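Local structure of phenylalanine ammonia-lyase (Rhodosporidium toruloides, 1Y2M) at the interface of chains A and B and the interface of chains A and C. The protein catalyses the non-oxidative deamination of L-phenylalanine and L-tyrosine to trans-cinnamic acid and p-coumaric acid, working as a homotetramer built as a dimer of dimers. Residues are numbered along the deposited sequence; one frame, centred on the assembly and turned at random. Chains: chain A/B/C, Phenylalanine ammonia-lyase.

Contact 1: the interface of chains A and B. Residues chain A 608-609, 612-613, 615, 617, 619, 622-623; chain B 608-609, 612-613, 615, 617, 619, 622-623.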
loop_
_atom_site.group_PDB
_atom_site.type_symbol
_atom_site.label_atom_id
_atom_site.label_comp_id
_atom_site.label_asym_id
_atom_site.label_seq_id
_atom_site.Cartn_x
_atom_site.Cartn_y
_atom_site.Cartn_z
ATOM N N VAL A 608 2.299 -11.651 58.226
ATOM C CA VAL A 608 2.123 -12.216 59.560
ATOM C C VAL A 608 2.938 -11.424 60.606
ATOM O O VAL A 608 2.470 -11.165 61.694
ATOM C CB VAL A 608 2.483 -13.726 59.629
ATOM C CG1 VAL A 608 2.489 -14.214 61.069
ATOM C CG2 VAL A 608 1.541 -14.553 58.678
ATOM N N VAL A 609 4.171 -11.063 60.235
ATOM C CA VAL A 609 5.068 -10.336 61.135
ATOM C C VAL A 609 4.373 -9.030 61.521
ATOM O O VAL A 609 4.413 -8.625 62.653
ATOM C CB VAL A 609 6.462 -10.074 60.499
ATOM C CG1 VAL A 609 7.209 -8.990 61.281
ATOM C CG2 VAL A 609 7.254 -11.381 60.394
ATOM N N LEU A 612 0.583 -9.821 63.353
ATOM C CA LEU A 612 0.763 -10.493 64.612
ATOM C C LEU A 612 1.983 -9.973 65.380
ATOM O O LEU A 612 2.498 -10.647 66.264
ATOM C CB LEU A 612 0.856 -12.009 64.435
ATOM C CG LEU A 612 -0.362 -12.694 63.764
ATOM C CD1 LEU A 612 -0.248 -14.223 63.937
ATOM C CD2 LEU A 612 -1.653 -12.178 64.375
ATOM N N SER A 613 2.384 -8.739 65.085
ATOM C CA SER A 613 3.559 -8.117 65.719
ATOM C C SER A 613 3.515 -8.072 67.236
ATOM O O SER A 613 4.577 -8.065 67.858
ATOM C CB SER A 613 3.800 -6.717 65.140
ATOM O OG SER A 613 2.832 -5.791 65.603
ATOM N N THR A 615 2.224 -10.470 69.209
ATOM C CA THR A 615 2.070 -11.810 69.758
ATOM C C THR A 615 3.418 -12.398 70.155
ATOM O O THR A 615 4.458 -11.842 69.843
ATOM C CB THR A 615 1.357 -12.745 68.779
ATOM O OG1 THR A 615 2.235 -13.036 67.697
ATOM C CG2 THR A 615 0.041 -12.158 68.287
ATOM N N LEU A 617 4.726 -15.286 69.108
ATOM C CA LEU A 617 5.181 -16.272 68.161
ATOM C C LEU A 617 6.674 -16.137 67.904
ATOM O O LEU A 617 7.200 -15.027 67.853
ATOM C CB LEU A 617 4.452 -16.115 66.841
ATOM C CG LEU A 617 3.015 -16.576 66.816
ATOM C CD1 LEU A 617 2.312 -15.989 65.639
ATOM C CD2 LEU A 617 2.997 -18.096 66.752
ATOM N N LEU A 619 10.035 -16.814 65.382
ATOM C CA LEU A 619 10.245 -16.879 63.959
ATOM C C LEU A 619 10.197 -18.332 63.404
ATOM O O LEU A 619 9.729 -18.549 62.292
ATOM C CB LEU A 619 11.566 -16.206 63.589
ATOM C CG LEU A 619 11.615 -14.704 63.839
ATOM C CD1 LEU A 619 12.940 -14.175 63.298
ATOM C CD2 LEU A 619 10.471 -13.958 63.209
ATOM N N VAL A 622 6.521 -19.094 62.665
ATOM C CA VAL A 622 5.985 -18.457 61.471
ATOM C C VAL A 622 6.566 -19.143 60.222
ATOM O O VAL A 622 5.852 -19.413 59.251
ATOM C CB VAL A 622 6.229 -16.932 61.460
ATOM C CG1 VAL A 622 5.687 -16.311 60.137
ATOM C CG2 VAL A 622 5.625 -16.255 62.681
ATOM N N ASN A 623 7.870 -19.455 60.254
ATOM C CA ASN A 623 8.489 -20.153 59.127
ATOM C C ASN A 623 7.851 -21.532 58.908
ATOM O O ASN A 623 7.650 -21.946 57.767
ATOM C CB ASN A 623 9.991 -20.289 59.371
ATOM C CG ASN A 623 10.732 -20.717 58.135
ATOM O OD1 ASN A 623 10.553 -20.159 57.059
ATOM N ND2 ASN A 623 11.513 -21.781 58.279
ATOM N N VAL B 608 13.574 -12.565 56.395
ATOM C CA VAL B 608 14.156 -12.580 57.731
ATOM C C VAL B 608 13.569 -13.761 58.513
ATOM O O VAL B 608 14.277 -14.518 59.197
ATOM C CB VAL B 608 13.888 -11.224 58.464
ATOM C CG1 VAL B 608 14.251 -11.303 59.960
ATOM C CG2 VAL B 608 14.563 -10.002 57.709
ATOM N N VAL B 609 12.252 -13.941 58.435
ATOM C CA VAL B 609 11.618 -15.075 59.107
ATOM C C VAL B 609 12.292 -16.398 58.762
ATOM O O VAL B 609 12.501 -17.216 59.654
ATOM C CB VAL B 609 10.095 -15.181 58.749
ATOM C CG1 VAL B 609 9.511 -16.502 59.186
ATOM C CG2 VAL B 609 9.350 -14.029 59.383
ATOM N N LEU B 612 16.400 -16.225 59.739
ATOM C CA LEU B 612 16.594 -16.109 61.182
ATOM C C LEU B 612 15.586 -16.940 61.994
ATOM O O LEU B 612 15.312 -16.660 63.169
ATOM C CB LEU B 612 16.516 -14.637 61.592
ATOM C CG LEU B 612 17.510 -13.696 60.935
ATOM C CD1 LEU B 612 17.602 -12.363 61.627
ATOM C CD2 LEU B 612 18.900 -14.340 60.902
ATOM N N SER B 613 15.088 -18.008 61.380
ATOM C CA SER B 613 14.104 -18.852 62.029
ATOM C C SER B 613 14.604 -19.461 63.323
ATOM O O SER B 613 13.804 -19.764 64.207
ATOM C CB SER B 613 13.626 -19.960 61.072
ATOM O OG SER B 613 14.681 -20.842 60.729
ATOM N N THR B 615 16.474 -17.982 65.569
ATOM C CA THR B 615 16.795 -16.952 66.553
ATOM C C THR B 615 15.623 -16.669 67.500
ATOM O O THR B 615 14.481 -17.080 67.264
ATOM C CB THR B 615 17.248 -15.621 65.899
ATOM O OG1 THR B 615 16.125 -14.926 65.345
ATOM C CG2 THR B 615 18.257 -15.882 64.792
ATOM N N LEU B 617 14.303 -13.715 68.077
ATOM C CA LEU B 617 13.704 -12.416 67.749
ATOM C C LEU B 617 12.192 -12.478 67.867
ATOM O O LEU B 617 11.594 -13.444 67.422
ATOM C CB LEU B 617 14.067 -11.992 66.326
ATOM C CG LEU B 617 15.523 -11.546 66.199
ATOM C CD1 LEU B 617 15.923 -11.553 64.769
ATOM C CD2 LEU B 617 15.737 -10.166 66.816
ATOM N N LEU B 619 8.322 -11.050 66.835
ATOM C CA LEU B 619 7.715 -10.488 65.636
ATOM C C LEU B 619 7.753 -8.949 65.703
ATOM O O LEU B 619 7.942 -8.281 64.667
ATOM C CB LEU B 619 6.276 -10.999 65.397
ATOM C CG LEU B 619 6.107 -12.533 65.213
ATOM C CD1 LEU B 619 4.718 -12.851 64.674
ATOM C CD2 LEU B 619 7.150 -13.093 64.239
ATOM N N VAL B 622 11.151 -7.813 64.447
ATOM C CA VAL B 622 11.259 -7.881 62.986
ATOM C C VAL B 622 10.394 -6.810 62.329
ATOM O O VAL B 622 10.837 -6.134 61.387
ATOM C CB VAL B 622 10.922 -9.277 62.401
ATOM C CG1 VAL B 622 11.069 -9.279 60.963
ATOM C CG2 VAL B 622 11.805 -10.333 63.029
ATOM N N ASN B 623 9.161 -6.635 62.812
ATOM C CA ASN B 623 8.337 -5.532 62.298
ATOM C C ASN B 623 8.982 -4.161 62.493
ATOM O O ASN B 623 8.904 -3.340 61.611
ATOM C CB ASN B 623 6.940 -5.546 62.955
ATOM C CG ASN B 623 5.954 -4.678 62.209
ATOM O OD1 ASN B 623 5.746 -4.852 61.033
ATOM N ND2 ASN B 623 5.336 -3.750 62.911
HETATM O O HOH W 1 11.890 -16.130 67.418
HETATM O O HOH W 2 6.991 -12.669 68.954
#

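Contact 2: the interface of chains A and C. Residues chain A 477, 480, 484, 515, 518-519, 522; chain C 158, 206, 508, 511-512.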
loop_
_atom_site.group_PDB
_atom_site.type_symbol
_atom_site.label_atom_id
_atom_site.label_comp_id
_atom_site.label_asym_id
_atom_site.label_seq_id
_atom_site.Cartn_x
_atom_site.Cartn_y
_atom_site.Cartn_z
ATOM N N TYR A 477 0.083 -14.092 10.939
ATOM C CA TYR A 477 -1.174 -14.005 10.179
ATOM C C TYR A 477 -1.658 -12.549 10.062
ATOM O O TYR A 477 -2.100 -12.092 9.013
ATOM C CB TYR A 477 -2.286 -14.843 10.833
ATOM C CG TYR A 477 -1.919 -16.301 11.045
ATOM C CD1 TYR A 477 -1.148 -16.981 10.135
ATOM C CD2 TYR A 477 -2.381 -16.996 12.152
ATOM C CE1 TYR A 477 -0.820 -18.317 10.335
ATOM C CE2 TYR A 477 -2.059 -18.312 12.368
ATOM C CZ TYR A 477 -1.268 -18.985 11.473
ATOM O OH TYR A 477 -0.936 -20.323 11.639
ATOM N N GLU A 480 0.386 -10.502 7.532
ATOM C CA GLU A 480 -0.026 -10.872 6.165
ATOM C C GLU A 480 -1.355 -10.253 5.785
ATOM O O GLU A 480 -1.520 -9.703 4.669
ATOM C CB GLU A 480 -0.087 -12.389 6.051
ATOM C CG GLU A 480 -0.368 -12.792 4.644
ATOM C CD GLU A 480 -0.100 -14.293 4.370
ATOM O OE1 GLU A 480 0.609 -14.977 5.193
ATOM O OE2 GLU A 480 -0.558 -14.816 3.324
ATOM N N LEU A 484 -2.226 -7.605 2.643
ATOM C CA LEU A 484 -3.325 -7.968 1.699
ATOM C C LEU A 484 -4.317 -6.816 1.545
ATOM O O LEU A 484 -4.892 -6.604 0.478
ATOM C CB LEU A 484 -4.053 -9.195 2.230
ATOM C CG LEU A 484 -3.381 -10.493 1.804
ATOM C CD1 LEU A 484 -3.779 -11.726 2.639
ATOM C CD2 LEU A 484 -3.682 -10.755 0.337
ATOM N N GLU A 515 -8.262 -14.713 -0.078
ATOM C CA GLU A 515 -7.001 -15.068 0.643
ATOM C C GLU A 515 -7.036 -14.490 2.072
ATOM O O GLU A 515 -6.707 -15.166 3.052
ATOM C CB GLU A 515 -5.755 -14.555 -0.105
ATOM C CG GLU A 515 -4.472 -15.017 0.585
ATOM C CD GLU A 515 -3.221 -14.955 -0.232
ATOM O OE1 GLU A 515 -3.250 -14.519 -1.415
ATOM O OE2 GLU A 515 -2.158 -15.382 0.339
ATOM N N ASP A 518 -8.989 -16.599 4.298
ATOM C CA ASP A 518 -8.240 -17.805 4.646
ATOM C C ASP A 518 -7.290 -17.529 5.777
ATOM O O ASP A 518 -7.234 -18.276 6.745
ATOM C CB ASP A 518 -7.481 -18.289 3.407
ATOM C CG ASP A 518 -6.913 -19.687 3.562
ATOM O OD1 ASP A 518 -7.545 -20.512 4.269
ATOM O OD2 ASP A 518 -5.840 -19.976 2.967
ATOM N N VAL A 519 -6.538 -16.443 5.645
ATOM C CA VAL A 519 -5.583 -16.061 6.672
ATOM C C VAL A 519 -6.277 -15.680 7.983
ATOM O O VAL A 519 -5.805 -16.058 9.072
ATOM C CB VAL A 519 -4.659 -14.922 6.172
ATOM C CG1 VAL A 519 -3.684 -14.475 7.254
ATOM C CG2 VAL A 519 -3.873 -15.361 4.924
ATOM N N LEU A 522 -7.160 -18.827 9.760
ATOM C CA LEU A 522 -6.011 -19.369 10.484
ATOM C C LEU A 522 -5.884 -18.638 11.846
ATOM O O LEU A 522 -5.706 -19.248 12.910
ATOM C CB LEU A 522 -4.738 -19.198 9.686
ATOM C CG LEU A 522 -4.597 -20.030 8.420
ATOM C CD1 LEU A 522 -3.388 -19.566 7.627
ATOM C CD2 LEU A 522 -4.444 -21.435 8.693
ATOM N N ASN C 158 -1.608 -25.331 1.840
ATOM C CA ASN C 158 -1.138 -24.829 3.138
ATOM C C ASN C 158 0.245 -25.342 3.576
ATOM O O ASN C 158 0.652 -25.133 4.734
ATOM C CB ASN C 158 -2.196 -25.125 4.197
ATOM C CG ASN C 158 -3.358 -24.187 4.109
ATOM O OD1 ASN C 158 -3.193 -23.022 3.705
ATOM N ND2 ASN C 158 -4.545 -24.669 4.525
ATOM N N ARG C 206 2.536 -21.029 6.522
ATOM C CA ARG C 206 2.404 -19.869 7.340
ATOM C C ARG C 206 2.633 -20.140 8.809
ATOM O O ARG C 206 2.484 -21.271 9.329
ATOM C CB ARG C 206 1.008 -19.246 7.163
ATOM C CG ARG C 206 0.634 -18.891 5.721
ATOM C CD ARG C 206 -0.662 -18.086 5.686
ATOM N NE ARG C 206 -1.055 -17.506 4.396
ATOM C CZ ARG C 206 -1.886 -18.033 3.517
ATOM N NH1 ARG C 206 -2.418 -19.219 3.726
ATOM N NH2 ARG C 206 -2.200 -17.355 2.440
ATOM N N ILE C 508 7.280 -14.287 4.584
ATOM C CA ILE C 508 6.037 -13.772 3.973
ATOM C C ILE C 508 6.425 -12.906 2.770
ATOM O O ILE C 508 5.857 -12.992 1.687
ATOM C CB ILE C 508 5.212 -12.944 4.961
ATOM C CG1 ILE C 508 4.750 -13.822 6.136
ATOM C CG2 ILE C 508 4.015 -12.286 4.259
ATOM C CD1 ILE C 508 4.252 -13.045 7.350
ATOM N N ARG C 511 7.398 -15.124 -0.065
ATOM C CA ARG C 511 6.224 -15.702 -0.677
ATOM C C ARG C 511 5.596 -14.734 -1.639
ATOM O O ARG C 511 5.244 -15.154 -2.772
ATOM C CB ARG C 511 5.206 -16.163 0.354
ATOM C CG ARG C 511 5.610 -17.445 1.091
ATOM C CD ARG C 511 4.736 -17.743 2.288
ATOM N NE ARG C 511 3.331 -17.523 1.871
ATOM C CZ ARG C 511 2.436 -16.834 2.552
ATOM N NH1 ARG C 511 2.722 -16.341 3.742
ATOM N NH2 ARG C 511 1.254 -16.606 1.994
ATOM N N ARG C 512 5.478 -13.475 -1.244
ATOM C CA ARG C 512 4.855 -12.536 -2.171
ATOM C C ARG C 512 5.722 -12.294 -3.419
ATOM O O ARG C 512 5.209 -12.144 -4.496
ATOM C CB ARG C 512 4.542 -11.246 -1.470
ATOM C CG ARG C 512 3.559 -11.357 -0.333
ATOM C CD ARG C 512 2.295 -12.074 -0.775
ATOM N NE ARG C 512 1.208 -12.013 0.200
ATOM C CZ ARG C 512 0.319 -12.976 0.407
ATOM N NH1 ARG C 512 0.375 -14.135 -0.229
ATOM N NH2 ARG C 512 -0.664 -12.743 1.271
HETATM O O HOH W 3 0.226 -10.234 2.459
HETATM O O HOH W 4 -0.188 -22.151 9.664
HETATM O O HOH W 5 0.060 -17.357 -0.647
#

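Contact 3: the interface of chains A and B. Residues chain A 602, 605-606, 623, 626; chain B 602, 605-607, 610.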
loop_
_atom_site.group_PDB
_atom_site.type_symbol
_atom_site.label_atom_id
_atom_site.label_comp_id
_atom_site.label_asym_id
_atom_site.label_seq_id
_atom_site.Cartn_x
_atom_site.Cartn_y
_atom_site.Cartn_z
ATOM N N SER A 602 6.324 -16.827 51.573
ATOM C CA SER A 602 7.402 -15.996 52.110
ATOM C C SER A 602 6.905 -14.553 52.212
ATOM O O SER A 602 7.088 -13.937 53.221
ATOM C CB SER A 602 8.645 -16.076 51.238
ATOM O OG SER A 602 9.669 -15.360 51.836
ATOM N N ALA A 605 4.375 -14.317 54.986
ATOM C CA ALA A 605 5.015 -14.354 56.294
ATOM C C ALA A 605 5.341 -12.937 56.762
ATOM O O ALA A 605 5.291 -12.610 57.950
ATOM C CB ALA A 605 6.285 -15.231 56.242
ATOM N N GLY A 606 5.665 -12.052 55.810
ATOM C CA GLY A 606 5.919 -10.650 56.102
ATOM C C GLY A 606 4.665 -9.990 56.655
ATOM O O GLY A 606 4.696 -9.192 57.596
ATOM N N ASN A 623 7.870 -19.455 60.254
ATOM C CA ASN A 623 8.489 -20.153 59.127
ATOM C C ASN A 623 7.851 -21.532 58.908
ATOM O O ASN A 623 7.650 -21.946 57.767
ATOM C CB ASN A 623 9.991 -20.289 59.371
ATOM C CG ASN A 623 10.732 -20.717 58.135
ATOM O OD1 ASN A 623 10.553 -20.159 57.059
ATOM N ND2 ASN A 623 11.513 -21.781 58.279
ATOM N N LYS A 626 4.684 -21.095 57.145
ATOM C CA LYS A 626 4.984 -20.773 55.753
ATOM C C LYS A 626 5.276 -22.051 54.934
ATOM O O LYS A 626 4.762 -22.239 53.827
ATOM C CB LYS A 626 6.169 -19.801 55.737
ATOM C CG LYS A 626 6.744 -19.434 54.375
ATOM C CD LYS A 626 7.792 -20.452 53.903
ATOM C CE LYS A 626 8.616 -19.902 52.754
ATOM N NZ LYS A 626 9.573 -20.936 52.264
ATOM N N SER B 602 8.228 -5.440 53.662
ATOM C CA SER B 602 7.318 -6.444 54.125
ATOM C C SER B 602 7.734 -7.782 53.499
ATOM O O SER B 602 7.766 -8.791 54.169
ATOM C CB SER B 602 5.910 -6.045 53.751
ATOM O OG SER B 602 4.987 -7.012 54.210
ATOM N N ALA B 605 10.854 -8.915 55.175
ATOM C CA ALA B 605 10.576 -9.477 56.510
ATOM C C ALA B 605 10.295 -10.983 56.440
ATOM O O ALA B 605 10.588 -11.728 57.354
ATOM C CB ALA B 605 9.394 -8.750 57.177
ATOM N N GLY B 606 9.671 -11.417 55.335
ATOM C CA GLY B 606 9.476 -12.865 55.102
ATOM C C GLY B 606 10.807 -13.605 54.996
ATOM O O GLY B 606 10.984 -14.701 55.483
ATOM N N THR B 607 11.750 -12.984 54.285
ATOM C CA THR B 607 13.099 -13.530 54.200
ATOM C C THR B 607 13.763 -13.590 55.562
ATOM O O THR B 607 14.444 -14.559 55.896
ATOM C CB THR B 607 13.924 -12.709 53.183
ATOM O OG1 THR B 607 13.276 -12.748 51.898
ATOM C CG2 THR B 607 15.384 -13.214 53.108
ATOM N N GLU B 610 12.590 -16.622 57.482
ATOM C CA GLU B 610 13.209 -17.870 57.072
ATOM C C GLU B 610 14.674 -17.933 57.556
ATOM O O GLU B 610 15.101 -18.864 58.231
ATOM C CB GLU B 610 13.162 -18.038 55.564
ATOM C CG GLU B 610 13.860 -19.297 55.054
ATOM C CD GLU B 610 13.701 -19.505 53.549
ATOM O OE1 GLU B 610 12.916 -18.779 52.872
ATOM O OE2 GLU B 610 14.390 -20.405 53.030
HETATM O O HOH W 6 10.781 -12.972 51.277
#

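Contact 1: the interface of chains A and B
Two helical hairpins, each made of helix 593-611, a short turn and helix 619-646 (619-645 in chain B), meet here across a two-fold axis. A:Leu619 and B:Leu619, at the first turn of their helices, hide the most surface. They slide past each other in opposite directions, and their CD2 methyls touch at 3.6 Å. In each leucine CG lies anti to the carbonyl carbon (chi1 -66° in A, -60° in B), and the branches divide the work: CD2 also meets the CG2 methyl of the partner's Val622 tip to tip, while CD1 enters the opposite turn. There A:Leu619 CD1 comes to 3.4 Å from the carbonyl O of B:Leu612. B:Thr615 OG1 donates to that oxygen at 2.9 Å, in the carbonyl plane on a lone pair, which probably lowers the cost of covering it with a methyl. On helix 593-611, A:Val609 and B:Val609 also pass antiparallel, CG2 to CG2 at 3.5 Å. Their CG1 methyls, anti to the backbone N, lie on the opposite helix, A:Val609 CG1 being 3.8 Å from B:Asn623 CA; a short branched valine fits so close to a backbone. Water serves the polar helix start: A:Leu619 N shares a water with B:Leu617 O, which lies 2.7 Å from that water, and B:Thr615 O. This apolar seam, capped by paired waters, helps hold chains A and B together in the tetramer.

Contact 2: the interface of chains A and C
At the A-C interface, a salt-bridge cluster joins helices 468-484 and 506-560 of chain A to a loop arginine and helix 506-564 of chain C, helping to hold these subunits of the homotetramer together. C:Arg511 grips A:Glu480 end-on: NH1 donates to OE1 at 2.9 Å, nearly straight at 174°, and NH2 to OE2. C:Arg206 comes side-on, NE at 2.9 Å and NH2 at 3.1 Å both bonded to A:Glu480 OE2. That oxygen thus accepts from both arginines, each time from above the carboxylate plane, and C:Arg512 adds a salt bridge without a directed bond. A:Glu515 OE2 takes C:Arg512 NH1 at 2.9 Å, the two side chains meeting tip to tip with carboxylate and guanidinium almost perpendicular (89°). C:Arg206 NH2 also forms a salt bridge with A:Glu515 OE2, its hydrogen bond being weak. Such crowded positive charge would probably favour ionised carboxylates. An alanine here, removing the A:Glu480 carboxylate that C:Arg206 and C:Arg511 share, would probably leave the three guanidinium groups poorly compensated. Both glutamates, extended with CG anti to the backbone N, have the length to reach across. Around them, A:Val519 CG2 lies over one guanidinium face of C:Arg206, toward the rim, and A:Leu522 CD1 packs on C:Arg206 CD at 3.7 Å. Farther out, A:Tyr477 CE1, at the ring edge, meets C:Arg206 CB at 3.8 Å.

Contact 3: the interface of chains A and B
Helix 593-611 of chain A crosses its counterpart in chain B with their backbones in touch, A:Ser602 O lying 3.2 Å from B:Gly606 CA and B:Ser602 O 3.3 Å from A:Gly606 CA, all with helical torsions. Glycine suits this place because a side chain on that CA would meet the opposing helix, and small neighbours keep the approach close: A:Ala605 CB stands 4.1 Å from B:Gly606 CA. A:Ser602 is also small. Its OG, anti to the backbone N (chi1 -175°), turns toward the B:Gly606 carbonyl group and binds a water at 2.7 Å. The hydroxyl OG1 of B:Thr607 holds the same water at 2.6 Å, so the two alcohols are linked without touching. To one side, A:Asn623 directs its amide OD1 at the backbone of B:Glu610, 3.5 Å from CA, with amide and carboxylate planes 22° apart. B:Glu610, extended, runs obliquely across A:Lys626, whose chain bends at chi2 (-86°). The ammonium NZ of A:Lys626 stays 4.0 Å from B:Glu610 OE1, so any attraction is likely to be long-range, without a formed salt bridge. The close crossing helps pair chains A and B, and it lies where the two helices 593-611 meet, flanked by helix 619-646 of chain A.

Contact 1 and contact 3 are neighbouring parts of one A-B interface, their C-alpha centres about 8 Å apart, and they share A:Asn623 as well as helix 593-611 of both chains and helix 619-646 of chain A. Contact 2 belongs to a different pairing, A with C, with its C-alpha centre about 60 Å from that of contact 1 and about 52 Å from that of contact 3; it uses helices 468-484 and 506-560 of chain A. One subunit thus joins two partners, at these patches by largely apolar packing toward B and a charged cluster toward C, consistent with a dimer of dimers.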